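Long-range contacts in Exo-arabinanase (Penicillium chrysogenum, PDB 3A72), which probably cleaves alpha-1,5-linked L-arabinan from a chain end, as an exo-acting glycoside hydrolase built as a six-bladed beta-propeller and crystallised here with bound arabinobiose: residues E151-A156 / P208-L213; K160-Y165 / S243-I248; Q217-Y222 / P268-T273. All blocks are in the same frame, centred on the assembly; numbering follows the deposited sequence.

Interaction 1: E151-A156 / P208-L213; sequences EPFLLA and PVVTKL. With AHR (alpha-L-arabinofuranose), chain B.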
loop_
_atom_site.group_PDB
_atom_site.type_symbol
_atom_site.label_atom_id
_atom_site.label_comp_id
_atom_site.label_asym_id
_atom_site.label_seq_id
_atom_site.Cartn_x
_atom_site.Cartn_y
_atom_site.Cartn_z
ATOM N N GLU A 151 2.913 -0.393 7.903
ATOM C CA GLU A 151 2.650 -0.050 6.485
ATOM C C GLU A 151 3.717 -0.569 5.502
ATOM O O GLU A 151 4.279 0.207 4.718
ATOM C CB GLU A 151 2.434 1.437 6.331
ATOM C CG GLU A 151 1.215 1.958 7.100
ATOM C CD GLU A 151 1.370 3.319 7.692
ATOM O OE1 GLU A 151 2.407 3.980 7.618
ATOM O OE2 GLU A 151 0.339 3.823 8.333
ATOM N N PRO A 152 3.954 -1.864 5.444
ATOM C CA PRO A 152 4.920 -2.393 4.486
ATOM C C PRO A 152 4.488 -2.206 3.021
ATOM O O PRO A 152 3.287 -2.315 2.674
ATOM C CB PRO A 152 4.988 -3.888 4.788
ATOM C CG PRO A 152 3.640 -4.193 5.406
ATOM C CD PRO A 152 3.334 -2.967 6.253
ATOM N N PHE A 153 5.482 -1.986 2.185
ATOM C CA PHE A 153 5.341 -1.959 0.730
ATOM C C PHE A 153 6.510 -2.763 0.154
ATOM O O PHE A 153 7.657 -2.480 0.520
ATOM C CB PHE A 153 5.340 -0.510 0.190
ATOM C CG PHE A 153 5.035 -0.463 -1.300
ATOM C CD1 PHE A 153 3.729 -0.325 -1.723
ATOM C CD2 PHE A 153 6.037 -0.619 -2.232
ATOM C CE1 PHE A 153 3.418 -0.386 -3.068
ATOM C CE2 PHE A 153 5.727 -0.688 -3.590
ATOM C CZ PHE A 153 4.440 -0.580 -3.988
ATOM N N LEU A 154 6.233 -3.742 -0.677
ATOM C CA LEU A 154 7.245 -4.661 -1.203
ATOM C C LEU A 154 7.560 -4.374 -2.675
ATOM O O LEU A 154 6.648 -4.140 -3.459
ATOM C CB LEU A 154 6.783 -6.118 -1.087
ATOM C CG LEU A 154 6.487 -6.629 0.328
ATOM C CD1 LEU A 154 5.977 -8.050 0.301
ATOM C CD2 LEU A 154 7.716 -6.551 1.246
ATOM N N LEU A 155 8.842 -4.458 -3.020
ATOM C CA LEU A 155 9.292 -4.242 -4.393
ATOM C C LEU A 155 10.550 -5.066 -4.618
ATOM O O LEU A 155 11.495 -4.955 -3.799
ATOM C CB LEU A 155 9.557 -2.778 -4.622
ATOM C CG LEU A 155 10.084 -2.359 -6.022
ATOM C CD1 LEU A 155 9.433 -1.063 -6.503
ATOM C CD2 LEU A 155 11.554 -2.238 -6.019
ATOM N N ALA A 156 10.630 -5.861 -5.649
ATOM C CA ALA A 156 11.832 -6.606 -6.012
ATOM C C ALA A 156 12.632 -5.853 -7.067
ATOM O O ALA A 156 12.083 -5.209 -7.959
ATOM C CB ALA A 156 11.474 -7.994 -6.519
ATOM N N PRO A 208 4.694 4.847 2.651
ATOM C CA PRO A 208 5.421 4.853 1.373
ATOM C C PRO A 208 4.821 3.908 0.367
ATOM O O PRO A 208 4.558 2.724 0.672
ATOM C CB PRO A 208 6.829 4.392 1.791
ATOM C CG PRO A 208 6.577 3.483 2.996
ATOM C CD PRO A 208 5.410 4.117 3.717
ATOM N N VAL A 209 4.676 4.397 -0.874
ATOM C CA VAL A 209 4.221 3.572 -1.975
ATOM C C VAL A 209 5.120 3.907 -3.176
ATOM O O VAL A 209 5.409 5.087 -3.407
ATOM C CB VAL A 209 2.730 3.774 -2.281
ATOM C CG1 VAL A 209 2.301 3.060 -3.562
ATOM C CG2 VAL A 209 1.869 3.344 -1.103
ATOM N N VAL A 210 5.551 2.901 -3.941
ATOM C CA VAL A 210 6.532 3.122 -5.021
ATOM C C VAL A 210 5.965 2.572 -6.310
ATOM O O VAL A 210 5.348 1.494 -6.327
ATOM C CB VAL A 210 7.868 2.463 -4.683
ATOM C CG1 VAL A 210 8.897 2.724 -5.765
ATOM C CG2 VAL A 210 8.393 2.952 -3.357
ATOM N N THR A 211 6.234 3.246 -7.409
ATOM C CA THR A 211 5.992 2.689 -8.747
ATOM C C THR A 211 7.189 3.012 -9.633
ATOM O O THR A 211 7.704 4.133 -9.644
ATOM C CB THR A 211 4.654 3.171 -9.323
ATOM O OG1 THR A 211 4.354 2.409 -10.519
ATOM C CG2 THR A 211 4.587 4.607 -9.720
ATOM N N LYS A 212 7.628 2.028 -10.435
ATOM C CA LYS A 212 8.723 2.222 -11.354
ATOM C C LYS A 212 8.244 2.860 -12.651
ATOM O O LYS A 212 7.248 2.437 -13.260
ATOM C CB LYS A 212 9.387 0.868 -11.644
ATOM C CG LYS A 212 10.706 1.020 -12.376
ATOM C CD LYS A 212 11.397 -0.329 -12.582
ATOM C CE LYS A 212 12.806 -0.148 -13.157
ATOM N NZ LYS A 212 13.425 -1.462 -13.382
ATOM N N LEU A 213 8.961 3.862 -13.126
ATOM C CA LEU A 213 8.635 4.584 -14.335
ATOM C C LEU A 213 9.407 4.024 -15.532
ATOM O O LEU A 213 10.435 3.336 -15.356
ATOM C CB LEU A 213 9.008 6.060 -14.130
ATOM C CG LEU A 213 8.315 6.735 -12.929
ATOM C CD1 LEU A 213 8.664 8.209 -12.870
ATOM C CD2 LEU A 213 6.811 6.521 -12.943
HETATM O O5 AHR B . -2.284 4.613 12.052
HETATM C C5 AHR B . -0.874 4.512 11.670
HETATM C C4 AHR B . -0.445 5.837 11.106
HETATM O O4 AHR B . -1.108 6.022 9.848
HETATM C C3 AHR B . 1.047 5.896 10.803
HETATM O O3 AHR B . 1.759 6.359 11.963
HETATM C C2 AHR B . 1.100 6.907 9.632
HETATM O O2 AHR B . 2.151 6.640 8.704
HETATM C C1 AHR B . -0.287 6.828 8.996
HETATM O O1 AHR B . -0.921 8.140 8.997
HETATM O O HOH W 1 3.078 1.615 2.578
#
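Phe153 lies against the backbone of Val209 and Val210, joining the first strands of two successive propeller blades, which run nearly parallel, the axes of these short segments approaching to 7.0 Å. With CG anti to the backbone N (chi1 -173°), its ring presents one face to Val209 CA, a CH-pi contact 4.2 Å from the centroid; Val210 N sits over the same face, offset toward the rim. Apolar side-chain contacts extend this: the Val209 CG1 methyl meets Phe153 CE1 at 3.7 Å, and Leu155 CD1 reaches Val210 CG1 at 3.9 Å, each pair crossing at about a right angle. Phe84 and Tyr269 also touch the phenyl ring.

The polar link is indirect. One water donates to Glu151 O (2.8 Å) and to Pro208 O (2.7 Å), bridging two buried carbonyls.

At the pocket end, Glu151 OE1 lies 2.9 Å from O2 of bound arabinofuranose, although that hydroxyl proton has another acceptor within reach, and OE2 is 3.1 Å from the anomeric C1. OE1 is also hydrogen-bonded to Ser166 OG, and the sugar to Glu223 and Gln176. Apolar packing thus joins the blades directly, while the water supplies the protons that two carbonyls cannot give each other.

Interaction 2: K160-Y165 / S243-I248; sequences KLICYY and SDPENI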
loop_
_atom_site.group_PDB
_atom_site.type_symbol
_atom_site.label_atom_id
_atom_site.label_comp_id
_atom_site.label_asym_id
_atom_site.label_seq_id
_atom_site.Cartn_x
_atom_site.Cartn_y
_atom_site.Cartn_z
ATOM N N LYS A 160 16.689 -9.067 -5.370
ATOM C CA LYS A 160 16.469 -8.703 -3.983
ATOM C C LYS A 160 15.022 -8.261 -3.788
ATOM O O LYS A 160 14.389 -7.772 -4.728
ATOM C CB LYS A 160 17.379 -7.530 -3.593
ATOM C CG LYS A 160 18.863 -7.851 -3.733
ATOM C CD LYS A 160 19.745 -6.594 -3.518
ATOM C CE LYS A 160 19.747 -5.657 -4.734
ATOM N NZ LYS A 160 20.608 -4.444 -4.381
ATOM N N LEU A 161 14.562 -8.407 -2.567
ATOM C CA LEU A 161 13.287 -7.850 -2.178
ATOM C C LEU A 161 13.518 -6.712 -1.164
ATOM O O LEU A 161 14.255 -6.919 -0.185
ATOM C CB LEU A 161 12.357 -8.886 -1.569
ATOM C CG LEU A 161 10.944 -8.435 -1.245
ATOM C CD1 LEU A 161 10.175 -8.162 -2.514
ATOM C CD2 LEU A 161 10.207 -9.445 -0.399
ATOM N N ILE A 162 12.909 -5.582 -1.457
ATOM C CA ILE A 162 12.937 -4.428 -0.605
ATOM C C ILE A 162 11.585 -4.308 0.094
ATOM O O ILE A 162 10.531 -4.397 -0.554
ATOM C CB ILE A 162 13.226 -3.135 -1.391
ATOM C CG1 ILE A 162 14.506 -3.249 -2.234
ATOM C CG2 ILE A 162 13.285 -1.932 -0.504
ATOM C CD1 ILE A 162 14.579 -2.182 -3.339
ATOM N N CYS A 163 11.608 -4.082 1.411
ATOM C CA CYS A 163 10.404 -3.734 2.156
ATOM C C CYS A 163 10.580 -2.309 2.704
ATOM O O CYS A 163 11.432 -2.068 3.540
ATOM C CB CYS A 163 10.154 -4.684 3.312
ATOM S SG CYS A 163 8.600 -4.307 4.174
ATOM N N TYR A 164 9.793 -1.404 2.141
ATOM C CA TYR A 164 9.675 -0.023 2.653
ATOM C C TYR A 164 8.612 -0.009 3.723
ATOM O O TYR A 164 7.578 -0.667 3.579
ATOM C CB TYR A 164 9.274 0.922 1.541
ATOM C CG TYR A 164 10.146 0.945 0.295
ATOM C CD1 TYR A 164 11.254 1.761 0.187
ATOM C CD2 TYR A 164 9.808 0.122 -0.804
ATOM C CE1 TYR A 164 12.021 1.764 -0.967
ATOM C CE2 TYR A 164 10.555 0.140 -1.951
ATOM C CZ TYR A 164 11.675 0.959 -2.043
ATOM O OH TYR A 164 12.378 0.954 -3.217
ATOM N N TYR A 165 8.798 0.789 4.779
ATOM C CA TYR A 165 7.776 0.877 5.842
ATOM C C TYR A 165 8.007 2.145 6.619
ATOM O O TYR A 165 9.009 2.846 6.483
ATOM C CB TYR A 165 7.743 -0.381 6.709
ATOM C CG TYR A 165 9.028 -0.739 7.426
ATOM C CD1 TYR A 165 9.239 -0.322 8.732
ATOM C CD2 TYR A 165 10.029 -1.500 6.829
ATOM C CE1 TYR A 165 10.403 -0.655 9.392
ATOM C CE2 TYR A 165 11.168 -1.842 7.488
ATOM C CZ TYR A 165 11.363 -1.420 8.763
ATOM O OH TYR A 165 12.540 -1.736 9.416
ATOM N N SER A 243 16.676 6.797 -9.426
ATOM C CA SER A 243 16.868 5.621 -10.290
ATOM C C SER A 243 17.450 4.457 -9.556
ATOM O O SER A 243 17.676 3.387 -10.124
ATOM C CB SER A 243 17.755 5.999 -11.475
ATOM O OG SER A 243 16.950 6.873 -12.302
ATOM N N ASP A 244 17.728 4.522 -8.290
ATOM C CA ASP A 244 18.195 3.547 -7.338
ATOM C C ASP A 244 17.121 3.393 -6.250
ATOM O O ASP A 244 16.994 4.274 -5.410
ATOM C CB ASP A 244 19.519 3.916 -6.722
ATOM C CG ASP A 244 20.063 2.906 -5.776
ATOM O OD1 ASP A 244 19.333 1.934 -5.409
ATOM O OD2 ASP A 244 21.248 3.058 -5.341
ATOM N N PRO A 245 16.373 2.286 -6.287
ATOM C CA PRO A 245 15.246 2.164 -5.366
ATOM C C PRO A 245 15.690 1.977 -3.914
ATOM O O PRO A 245 14.854 2.024 -3.010
ATOM C CB PRO A 245 14.485 0.957 -5.907
ATOM C CG PRO A 245 15.585 0.107 -6.510
ATOM C CD PRO A 245 16.542 1.098 -7.155
ATOM N N GLU A 246 16.956 1.755 -3.669
ATOM C CA GLU A 246 17.510 1.685 -2.318
ATOM C C GLU A 246 18.087 3.047 -1.833
ATOM O O GLU A 246 18.552 3.075 -0.680
ATOM C CB GLU A 246 18.587 0.607 -2.233
ATOM C CG GLU A 246 18.014 -0.793 -2.364
ATOM C CD GLU A 246 19.042 -1.897 -2.273
ATOM O OE1 GLU A 246 19.898 -1.844 -1.352
ATOM O OE2 GLU A 246 18.947 -2.847 -3.059
ATOM N N ASN A 247 18.064 4.059 -2.676
ATOM C CA ASN A 247 18.600 5.344 -2.286
ATOM C C ASN A 247 17.536 6.397 -2.495
ATOM O O ASN A 247 17.350 6.950 -3.614
ATOM C CB ASN A 247 19.885 5.674 -3.080
ATOM C CG ASN A 247 20.494 6.993 -2.623
ATOM O OD1 ASN A 247 19.968 7.698 -1.747
ATOM N ND2 ASN A 247 21.648 7.315 -3.196
ATOM N N ILE A 248 16.824 6.655 -1.421
ATOM C CA ILE A 248 15.726 7.640 -1.384
ATOM C C ILE A 248 16.145 8.913 -0.618
ATOM O O ILE A 248 15.694 10.026 -0.946
ATOM C CB ILE A 248 14.475 6.998 -0.728
ATOM C CG1 ILE A 248 14.079 5.691 -1.451
ATOM C CG2 ILE A 248 13.323 7.952 -0.612
ATOM C CD1 ILE A 248 13.704 5.865 -2.934
#
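A type I beta turn from Asp244 to Asn247, in the connection between the third and fourth strands of one propeller blade, sets Pro245 and Glu246 against Lys160, Ile162 and Tyr164 on the second strand of the preceding blade.

The turn is braced from within. Asn247 N donates to Asp244 O, and Glu246 N to Asp244 OD1 at 3.0 Å, an Asx turn in which the donor stands above the carboxylate plane.

Three side chains of strand 160-165 reach this turn, each in a different way. The Tyr164 hydroxyl donates to Pro245 O, OH to O 2.7 Å, with a C=O...donor angle of 123° and the donor tilted 32° from the carbonyl plane; the oxygen lies at the edge of the ring, near its plane. Pro245 CB comes within 3.4 Å of the same OH, while Ile162 CG2 sits over one face of the ring, toward its rim. Ile162 CD1 packs against Glu246 CG (3.8 Å) and Pro245 CG (4.0 Å). Beyond it, Lys160 is bent at chi3 (-77°), and its NZ forms a salt bridge with Glu246 OE2 at 2.7 Å, approaching on the syn side but somewhat out of the carboxylate plane. The Lys160 and Glu246 side chains cross at about a right angle.

Second partners tie the turn further: His180 NE2 is bonded to Glu246 O, and Ser242 OG to the carbonyls of Asp244 and Asn247.

The contact therefore grades from a buried tyrosine-carbonyl bond, through an aliphatic middle, to an ion pair between two partly exposed residues. Because Tyr164 grips the backbone, its bond acts on the main chain of the turn and probably helps to position it, whereas the ion pair holds a side chain and is probably tempered by solvent.

Interaction 3: Q217-Y222 / P268-T273; sequences QYFYVY and PYAVWT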
loop_
_atom_site.group_PDB
_atom_site.type_symbol
_atom_site.label_atom_id
_atom_site.label_comp_id
_atom_site.label_asym_id
_atom_site.label_seq_id
_atom_site.Cartn_x
_atom_site.Cartn_y
_atom_site.Cartn_z
ATOM N N GLN A 217 13.471 5.622 -13.578
ATOM C CA GLN A 217 13.253 6.262 -12.276
ATOM C C GLN A 217 12.173 5.548 -11.486
ATOM O O GLN A 217 11.262 4.971 -12.065
ATOM C CB GLN A 217 12.797 7.713 -12.495
ATOM C CG GLN A 217 13.848 8.617 -13.102
ATOM C CD GLN A 217 13.345 10.043 -13.167
ATOM O OE1 GLN A 217 12.449 10.340 -13.941
ATOM N NE2 GLN A 217 13.877 10.889 -12.296
ATOM N N TYR A 218 12.291 5.596 -10.184
ATOM C CA TYR A 218 11.267 5.140 -9.255
ATOM C C TYR A 218 10.611 6.355 -8.658
ATOM O O TYR A 218 11.280 7.308 -8.222
ATOM C CB TYR A 218 11.851 4.260 -8.146
ATOM C CG TYR A 218 12.410 2.954 -8.652
ATOM C CD1 TYR A 218 11.679 1.768 -8.550
ATOM C CD2 TYR A 218 13.676 2.891 -9.254
ATOM C CE1 TYR A 218 12.201 0.566 -9.006
ATOM C CE2 TYR A 218 14.175 1.688 -9.712
ATOM C CZ TYR A 218 13.465 0.532 -9.605
ATOM O OH TYR A 218 13.981 -0.649 -10.063
ATOM N N PHE A 219 9.271 6.317 -8.635
ATOM C CA PHE A 219 8.393 7.335 -8.045
ATOM C C PHE A 219 7.965 6.853 -6.664
ATOM O O PHE A 219 7.224 5.877 -6.556
ATOM C CB PHE A 219 7.213 7.557 -8.978
ATOM C CG PHE A 219 6.196 8.556 -8.561
ATOM C CD1 PHE A 219 6.348 9.895 -8.949
ATOM C CD2 PHE A 219 5.093 8.238 -7.791
ATOM C CE1 PHE A 219 5.427 10.834 -8.554
ATOM C CE2 PHE A 219 4.159 9.185 -7.416
ATOM C CZ PHE A 219 4.325 10.492 -7.803
ATOM N N TYR A 220 8.496 7.495 -5.651
ATOM C CA TYR A 220 8.283 7.169 -4.232
ATOM C C TYR A 220 7.355 8.208 -3.663
ATOM O O TYR A 220 7.780 9.381 -3.550
ATOM C CB TYR A 220 9.649 7.119 -3.558
ATOM C CG TYR A 220 9.703 6.887 -2.071
ATOM C CD1 TYR A 220 10.124 5.654 -1.553
ATOM C CD2 TYR A 220 9.383 7.865 -1.159
ATOM C CE1 TYR A 220 10.179 5.442 -0.181
ATOM C CE2 TYR A 220 9.444 7.667 0.195
ATOM C CZ TYR A 220 9.846 6.461 0.688
ATOM O OH TYR A 220 9.916 6.335 2.049
ATOM N N VAL A 221 6.135 7.869 -3.312
ATOM C CA VAL A 221 5.137 8.811 -2.834
ATOM C C VAL A 221 4.841 8.496 -1.365
ATOM O O VAL A 221 4.910 7.363 -0.899
ATOM C CB VAL A 221 3.880 8.778 -3.720
ATOM C CG1 VAL A 221 3.055 7.506 -3.553
ATOM C CG2 VAL A 221 3.002 10.025 -3.534
ATOM N N TYR A 222 4.489 9.572 -0.640
ATOM C CA TYR A 222 4.218 9.468 0.789
ATOM C C TYR A 222 3.346 10.633 1.217
ATOM O O TYR A 222 3.203 11.633 0.513
ATOM C CB TYR A 222 5.510 9.473 1.562
ATOM C CG TYR A 222 6.486 10.622 1.408
ATOM C CD1 TYR A 222 6.609 11.613 2.359
ATOM C CD2 TYR A 222 7.326 10.666 0.305
ATOM C CE1 TYR A 222 7.531 12.647 2.223
ATOM C CE2 TYR A 222 8.284 11.666 0.183
ATOM C CZ TYR A 222 8.383 12.649 1.130
ATOM O OH TYR A 222 9.366 13.611 0.972
ATOM N N PRO A 268 -1.281 7.983 0.327
ATOM C CA PRO A 268 -1.260 7.926 -1.145
ATOM C C PRO A 268 -1.138 6.518 -1.680
ATOM O O PRO A 268 -0.651 5.586 -1.031
ATOM C CB PRO A 268 0.029 8.696 -1.483
ATOM C CG PRO A 268 0.950 8.376 -0.319
ATOM C CD PRO A 268 0.034 8.399 0.877
ATOM N N TYR A 269 -1.500 6.379 -2.952
ATOM C CA TYR A 269 -1.166 5.204 -3.738
ATOM C C TYR A 269 -0.774 5.710 -5.124
ATOM O O TYR A 269 -1.392 6.646 -5.629
ATOM C CB TYR A 269 -2.335 4.187 -3.783
ATOM C CG TYR A 269 -1.794 2.762 -3.911
ATOM C CD1 TYR A 269 -1.663 1.975 -2.769
ATOM C CD2 TYR A 269 -1.366 2.214 -5.120
ATOM C CE1 TYR A 269 -1.160 0.700 -2.838
ATOM C CE2 TYR A 269 -0.833 0.954 -5.178
ATOM C CZ TYR A 269 -0.739 0.196 -4.043
ATOM O OH TYR A 269 -0.208 -1.082 -4.043
ATOM N N ALA A 270 0.218 5.104 -5.752
ATOM C CA ALA A 270 0.670 5.510 -7.091
ATOM C C ALA A 270 0.889 4.264 -7.954
ATOM O O ALA A 270 1.430 3.263 -7.470
ATOM C CB ALA A 270 1.969 6.266 -7.033
ATOM N N VAL A 271 0.548 4.382 -9.217
ATOM C CA VAL A 271 0.755 3.370 -10.247
ATOM C C VAL A 271 1.147 4.093 -11.554
ATOM O O VAL A 271 1.021 5.304 -11.651
ATOM C CB VAL A 271 -0.502 2.492 -10.460
ATOM C CG1 VAL A 271 -0.772 1.672 -9.230
ATOM C CG2 VAL A 271 -1.702 3.322 -10.884
ATOM N N TRP A 272 1.572 3.309 -12.516
ATOM C CA TRP A 272 1.925 3.808 -13.839
ATOM C C TRP A 272 1.329 2.883 -14.906
ATOM O O TRP A 272 1.400 1.684 -14.786
ATOM C CB TRP A 272 3.455 3.945 -13.987
ATOM C CG TRP A 272 3.846 4.370 -15.382
ATOM C CD1 TRP A 272 3.964 5.615 -15.855
ATOM C CD2 TRP A 272 4.152 3.503 -16.484
ATOM N NE1 TRP A 272 4.321 5.623 -17.182
ATOM C CE2 TRP A 272 4.445 4.316 -17.594
ATOM C CE3 TRP A 272 4.212 2.115 -16.632
ATOM C CZ2 TRP A 272 4.786 3.813 -18.836
ATOM C CZ3 TRP A 272 4.549 1.586 -17.871
ATOM C CH2 TRP A 272 4.835 2.430 -18.933
ATOM N N THR A 273 0.779 3.527 -15.962
ATOM C CA THR A 273 0.304 2.789 -17.147
ATOM C C THR A 273 1.048 3.294 -18.378
ATOM O O THR A 273 1.308 4.483 -18.486
ATOM C CB THR A 273 -1.201 3.000 -17.360
ATOM O OG1 THR A 273 -1.563 2.346 -18.590
ATOM C CG2 THR A 273 -1.604 4.444 -17.422
#
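Phe219 meets Ala270, and Val221 meets both Ala270 and Pro268, with groups placed by their first torsions. Phe219 CG is anti to the backbone N (chi1 180°), and the ring it carries meets Ala270 with an edge. In Val221, CG1 takes the crowded position between the backbone N and the carbonyl carbon (chi1 71°), with CG2 anti to the N, and both methyls touch the neighbouring segment.

Ala270 CB lies near the plane of the phenyl ring, 3.7 Å from Phe219 CE2 and 3.8 Å from CD2, and the same methyl carbon is 3.9 Å from Val221 CG1. Val221 CG2 packs on Pro268 CB at 3.8 Å, the two side chains sliding past each other in opposite directions. Pro268 CG presses on backbone instead, 3.6 Å from Tyr222 CA, while Tyr222 CB points away from the proline segment, and its hydroxyl is hydrogen-bonded to Tyr198 and Arg240.

The contact joins the second strand of one propeller blade to the first strand of the next. Tyr239 meets the Phe219 ring, and Leu237 touches Pro268, both from the third strand of the first of these blades. All five touching residues are buried, and the attraction between the segments is dispersive and hydrophobic, so adhesion here depends on close fit of a ring edge, methyls and a proline ring rather than on directed polar bonds.

All three contacts bind neighbouring blades of the propeller. Interactions 1 and 2 join the same pair, the former between first strands near the middle and beside the sugar pocket, the latter farther out between a second strand and a turn; interaction 3 joins the next pair. Backbone hydrogen bonds connect them: Phe153 with Tyr164 and Leu155 with Ile162 in one sheet, Val209 with Val221 and Thr211 with Phe219 in the other. Tyr220 touches both Tyr164 and Ile248, bringing interactions 2 and 3 together. All three are buried; interaction 3 is wholly apolar, interaction 1 adds a bridging water and a sugar-facing carboxylate, and interaction 2, the farthest out, ends in a salt bridge between partly exposed residues.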